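Local atomic coordinates of FACT-Spt16 (Cicer arietinum, PDB entry 5CE6), a protein that probably acts as a histone chaperone for H3-H4 within the FACT complex during transcription, its N-terminal region resembling an aminopeptidase in fold. Residues A210-T213 with G214-K218; I319-D322 with P323-K327. All blocks are in the same frame, centred on the assembly; numbering follows the deposited sequence.

Contact 1 (A210-T213 with G214-K218); sequences AYLT and GSVMK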
loop_
_atom_site.group_PDB
_atom_site.type_symbol
_atom_site.label_atom_id
_atom_site.label_comp_id
_atom_site.label_asym_id
_atom_site.label_seq_id
_atom_site.Cartn_x
_atom_site.Cartn_y
_atom_site.Cartn_z
ATOM N N ALA A 210 6.791 -6.513 8.129
ATOM C CA ALA A 210 5.811 -7.556 8.431
ATOM C C ALA A 210 6.086 -8.274 9.746
ATOM O O ALA A 210 5.149 -8.680 10.438
ATOM C CB ALA A 210 5.730 -8.560 7.288
ATOM N N TYR A 211 7.362 -8.475 10.070
ATOM C CA TYR A 211 7.723 -9.064 11.357
ATOM C C TYR A 211 7.208 -8.207 12.512
ATOM O O TYR A 211 6.621 -8.721 13.469
ATOM C CB TYR A 211 9.240 -9.250 11.476
ATOM C CG TYR A 211 9.645 -10.067 12.686
ATOM C CD1 TYR A 211 9.669 -11.455 12.630
ATOM C CD2 TYR A 211 9.986 -9.452 13.887
ATOM C CE1 TYR A 211 10.031 -12.213 13.732
ATOM C CE2 TYR A 211 10.349 -10.200 14.997
ATOM C CZ TYR A 211 10.367 -11.580 14.913
ATOM O OH TYR A 211 10.726 -12.332 16.008
ATOM N N LEU A 212 7.422 -6.897 12.421
ATOM C CA LEU A 212 6.927 -5.975 13.440
ATOM C C LEU A 212 5.404 -5.990 13.485
ATOM O O LEU A 212 4.805 -6.070 14.561
ATOM C CB LEU A 212 7.429 -4.558 13.164
ATOM C CG LEU A 212 6.844 -3.452 14.044
ATOM C CD1 LEU A 212 7.119 -3.751 15.502
ATOM C CD2 LEU A 212 7.448 -2.116 13.658
ATOM N N THR A 213 4.785 -5.911 12.310
ATOM C CA THR A 213 3.324 -5.961 12.200
ATOM C C THR A 213 2.755 -7.191 12.903
ATOM O O THR A 213 1.815 -7.099 13.711
ATOM C CB THR A 213 2.908 -5.967 10.724
ATOM O OG1 THR A 213 3.247 -4.701 10.139
ATOM C CG2 THR A 213 1.408 -6.203 10.563
ATOM N N GLY A 214 3.332 -8.348 12.602
ATOM C CA GLY A 214 2.889 -9.585 13.213
ATOM C C GLY A 214 3.162 -9.624 14.704
ATOM O O GLY A 214 2.334 -10.121 15.483
ATOM N N SER A 215 4.318 -9.100 15.103
ATOM C CA SER A 215 4.702 -9.081 16.510
ATOM C C SER A 215 3.745 -8.215 17.321
ATOM O O SER A 215 3.393 -8.552 18.456
ATOM C CB SER A 215 6.127 -8.556 16.684
ATOM O OG SER A 215 7.043 -9.311 15.923
ATOM N N VAL A 216 3.349 -7.090 16.738
ATOM C CA VAL A 216 2.386 -6.203 17.369
ATOM C C VAL A 216 1.028 -6.896 17.546
ATOM O O VAL A 216 0.422 -6.821 18.615
ATOM C CB VAL A 216 2.244 -4.885 16.578
ATOM C CG1 VAL A 216 1.038 -4.087 17.044
ATOM C CG2 VAL A 216 3.519 -4.068 16.707
ATOM N N MET A 217 0.562 -7.591 16.513
ATOM C CA MET A 217 -0.712 -8.307 16.620
ATOM C C MET A 217 -0.635 -9.394 17.681
ATOM O O MET A 217 -1.510 -9.509 18.543
ATOM C CB MET A 217 -1.114 -8.927 15.276
ATOM C CG MET A 217 -2.404 -9.746 15.349
ATOM S SD MET A 217 -3.857 -8.718 15.630
ATOM C CE MET A 217 -4.109 -8.049 14.001
ATOM N N LYS A 218 0.422 -10.192 17.621
ATOM C CA LYS A 218 0.543 -11.337 18.514
ATOM C C LYS A 218 0.843 -10.938 19.956
ATOM O O LYS A 218 0.209 -11.436 20.897
ATOM C CB LYS A 218 1.634 -12.289 18.019
ATOM C CG LYS A 218 1.592 -13.657 18.693
ATOM C CD LYS A 218 2.868 -14.446 18.442
ATOM C CE LYS A 218 2.844 -15.801 19.143
ATOM N NZ LYS A 218 1.992 -16.794 18.422
#

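Contact 2 (I319-D322 with P323-K327); sequences IDAD and PIQSK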
loop_
_atom_site.group_PDB
_atom_site.type_symbol
_atom_site.label_atom_id
_atom_site.label_comp_id
_atom_site.label_asym_id
_atom_site.label_seq_id
_atom_site.Cartn_x
_atom_site.Cartn_y
_atom_site.Cartn_z
ATOM N N ILE A 319 -16.067 -14.117 20.035
ATOM C CA ILE A 319 -16.373 -14.291 21.445
ATOM C C ILE A 319 -17.702 -15.024 21.567
ATOM O O ILE A 319 -18.748 -14.444 21.267
ATOM C CB ILE A 319 -16.529 -12.933 22.156
ATOM C CG1 ILE A 319 -15.473 -11.929 21.674
ATOM C CG2 ILE A 319 -16.505 -13.116 23.674
ATOM C CD1 ILE A 319 -14.048 -12.340 21.972
ATOM N N ASP A 320 -17.659 -16.280 22.009
ATOM C CA ASP A 320 -18.863 -17.107 22.121
ATOM C C ASP A 320 -19.649 -17.071 20.808
ATOM O O ASP A 320 -20.857 -16.813 20.790
ATOM C CB ASP A 320 -19.735 -16.622 23.283
ATOM C CG ASP A 320 -19.041 -16.743 24.629
ATOM O OD1 ASP A 320 -18.647 -17.866 24.996
ATOM O OD2 ASP A 320 -18.886 -15.712 25.315
ATOM N N ALA A 321 -18.937 -17.306 19.714
ATOM C CA ALA A 321 -19.499 -17.185 18.373
ATOM C C ALA A 321 -20.681 -18.112 18.166
ATOM O O ALA A 321 -20.655 -19.262 18.603
ATOM C CB ALA A 321 -18.438 -17.481 17.339
ATOM N N ASP A 322 -21.706 -17.617 17.483
ATOM C CA ASP A 322 -22.848 -18.452 17.145
ATOM C C ASP A 322 -22.492 -19.345 15.951
ATOM O O ASP A 322 -21.405 -19.205 15.383
ATOM C CB ASP A 322 -24.129 -17.606 16.964
ATOM C CG ASP A 322 -24.160 -16.791 15.678
ATOM O OD1 ASP A 322 -23.540 -17.167 14.667
ATOM O OD2 ASP A 322 -24.857 -15.750 15.679
ATOM N N PRO A 323 -23.369 -20.292 15.586
ATOM C CA PRO A 323 -22.967 -21.219 14.522
ATOM C C PRO A 323 -22.690 -20.572 13.164
ATOM O O PRO A 323 -21.869 -21.106 12.411
ATOM C CB PRO A 323 -24.167 -22.158 14.419
ATOM C CG PRO A 323 -24.712 -22.176 15.780
ATOM C CD PRO A 323 -24.583 -20.774 16.279
ATOM N N ILE A 324 -23.352 -19.457 12.860
ATOM C CA ILE A 324 -23.185 -18.822 11.562
ATOM C C ILE A 324 -21.862 -18.075 11.543
ATOM O O ILE A 324 -21.104 -18.140 10.567
ATOM C CB ILE A 324 -24.343 -17.860 11.255
ATOM C CG1 ILE A 324 -25.669 -18.629 11.249
ATOM C CG2 ILE A 324 -24.123 -17.161 9.919
ATOM C CD1 ILE A 324 -26.876 -17.786 10.918
ATOM N N GLN A 325 -21.576 -17.377 12.639
ATOM C CA GLN A 325 -20.312 -16.638 12.763
ATOM C C GLN A 325 -19.134 -17.609 12.702
ATOM O O GLN A 325 -18.118 -17.320 12.080
ATOM C CB GLN A 325 -20.275 -15.848 14.071
ATOM C CG GLN A 325 -21.296 -14.690 14.157
ATOM C CD GLN A 325 -21.448 -14.146 15.563
ATOM O OE1 GLN A 325 -21.268 -14.871 16.545
ATOM N NE2 GLN A 325 -21.800 -12.862 15.672
ATOM N N SER A 326 -19.291 -18.774 13.336
ATOM C CA SER A 326 -18.228 -19.762 13.387
ATOM C C SER A 326 -17.985 -20.355 12.011
ATOM O O SER A 326 -16.839 -20.449 11.560
ATOM C CB SER A 326 -18.602 -20.899 14.349
ATOM O OG SER A 326 -18.732 -20.423 15.674
ATOM N N LYS A 327 -19.066 -20.781 11.360
ATOM C CA LYS A 327 -18.967 -21.342 10.016
ATOM C C LYS A 327 -18.370 -20.327 9.047
ATOM O O LYS A 327 -17.466 -20.647 8.277
ATOM C CB LYS A 327 -20.337 -21.781 9.493
ATOM C CG LYS A 327 -20.279 -22.271 8.043
ATOM C CD LYS A 327 -21.637 -22.697 7.490
ATOM C CE LYS A 327 -21.499 -23.122 6.024
ATOM N NZ LYS A 327 -22.786 -23.503 5.374
#

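Contact 1 (A210-T213 with G214-K218)
The ring of Tyr-211 carries the hydroxyl of Ser-215 over one of its faces, with OG 3.5 Å from CE2 and almost as near to CD2. The ring stands on the exposed side of helix 200-230, and its CG lies anti to the backbone N (chi1 -170°), which sends the ring along the helix until its CD2-CE2 side comes beneath the serine one turn on. The peptide carbonyl of Tyr-211 is the second flat group. Ser-215 grips it twice, the hydroxyl OG giving a short bond of 2.6 Å to Tyr-211 O and the amide N one of 2.8 Å to the same oxygen, and the two donors arrive from opposite faces of the carbonyl plane. The hydroxyl comes from well above that plane, 39° out of it.

On the buried side the packing is mostly apolar. Leu-212 and Val-216 cross obliquely, CD1 of the leucine resting 3.8 Å from CG2 of the valine, and Val-216 packs on Thr-244, Val-247 and Ile-248 of helix 237-249. Thr-213 OG1 bonds to Ser-311 OG and Ala-304 N, tying the helix to the sheet. The segment is thus a worked case of an amphipathic helix in the M24-type, aminopeptidase-like domain: with its proton on Tyr-211 O, Ser-215 OG faces the ring as an oxygen and does not donate to it, while aliphatic groups and one satisfied threonine hydroxyl meet the interior.

Contact 2 (I319-D322 with P323-K327)
The carboxylate of Asp-322 and the side-chain amide of Gln-325 lie stacked, their planes 25° apart, although the two side chains cross at about a right angle. Each reaches back to the other's backbone, the reciprocal exchange that defines a capping box at the start of helix 323-342. From the aspartate, OD1 takes the amide N of Gln-325 at 2.8 Å in a nearly straight bond (174°), met almost along the C-O axis. The same OD1 receives a weak, bent bond from the N of Ile-324. In return, OE1 of Gln-325 accepts the backbone N of Asp-322 at 2.9 Å, again close to straight.

Torsions explain the exchange. CG of Asp-322 sits between its own backbone N and carbonyl carbon (chi1 73°), which swings the carboxylate over the first turn. Gln-325 has its CG beside its own backbone N, and the extended chain beyond it brings OE1 back to the N-H of Asp-322. This OE1 also lies 3.4 Å from CA of Ala-321. On another side of the turn, Ser-326 supplies both its N and its OG to Asp-322 O, each at 3.0 Å, the hydroxyl from above the carbonyl plane; that OG also touches CB of Ala-321.

Replacing Asp-322 by an alanine would probably leave the N-H groups of Ile-324 and Gln-325 without their carboxylate acceptor and Glu-416 N without the one it finds in OD2. Gln-325 NE2 donates to Ala-295 O, and Ala-295 is one of the residues of the potassium site, so the cap is one bond away from that site. For Asp-322, three N-H donors and the amino end of the helix would probably favour the ionised form.

Contacts 1 and 2 illustrate local side-chain-to-backbone bonding at two places in one domain: the middle of helix 200-230 and the first turn of helix 323-342. Their centres are 26 Å apart and their nearest atoms about 13 Å, so they do not touch. Strand 309-319 connects them, since Ala-210, Thr-213 and Met-217 of contact 1 pack on it and the chain leaves its end to enter contact 2. Contact 1 is largely buried, whereas contact 2 lies at the surface. The side chain of Gln-325 is about 5 Å from the potassium ion, whose site includes Ala-295, Ser-420 and Asn-422; the sodium ion is about 12 Å from that side chain.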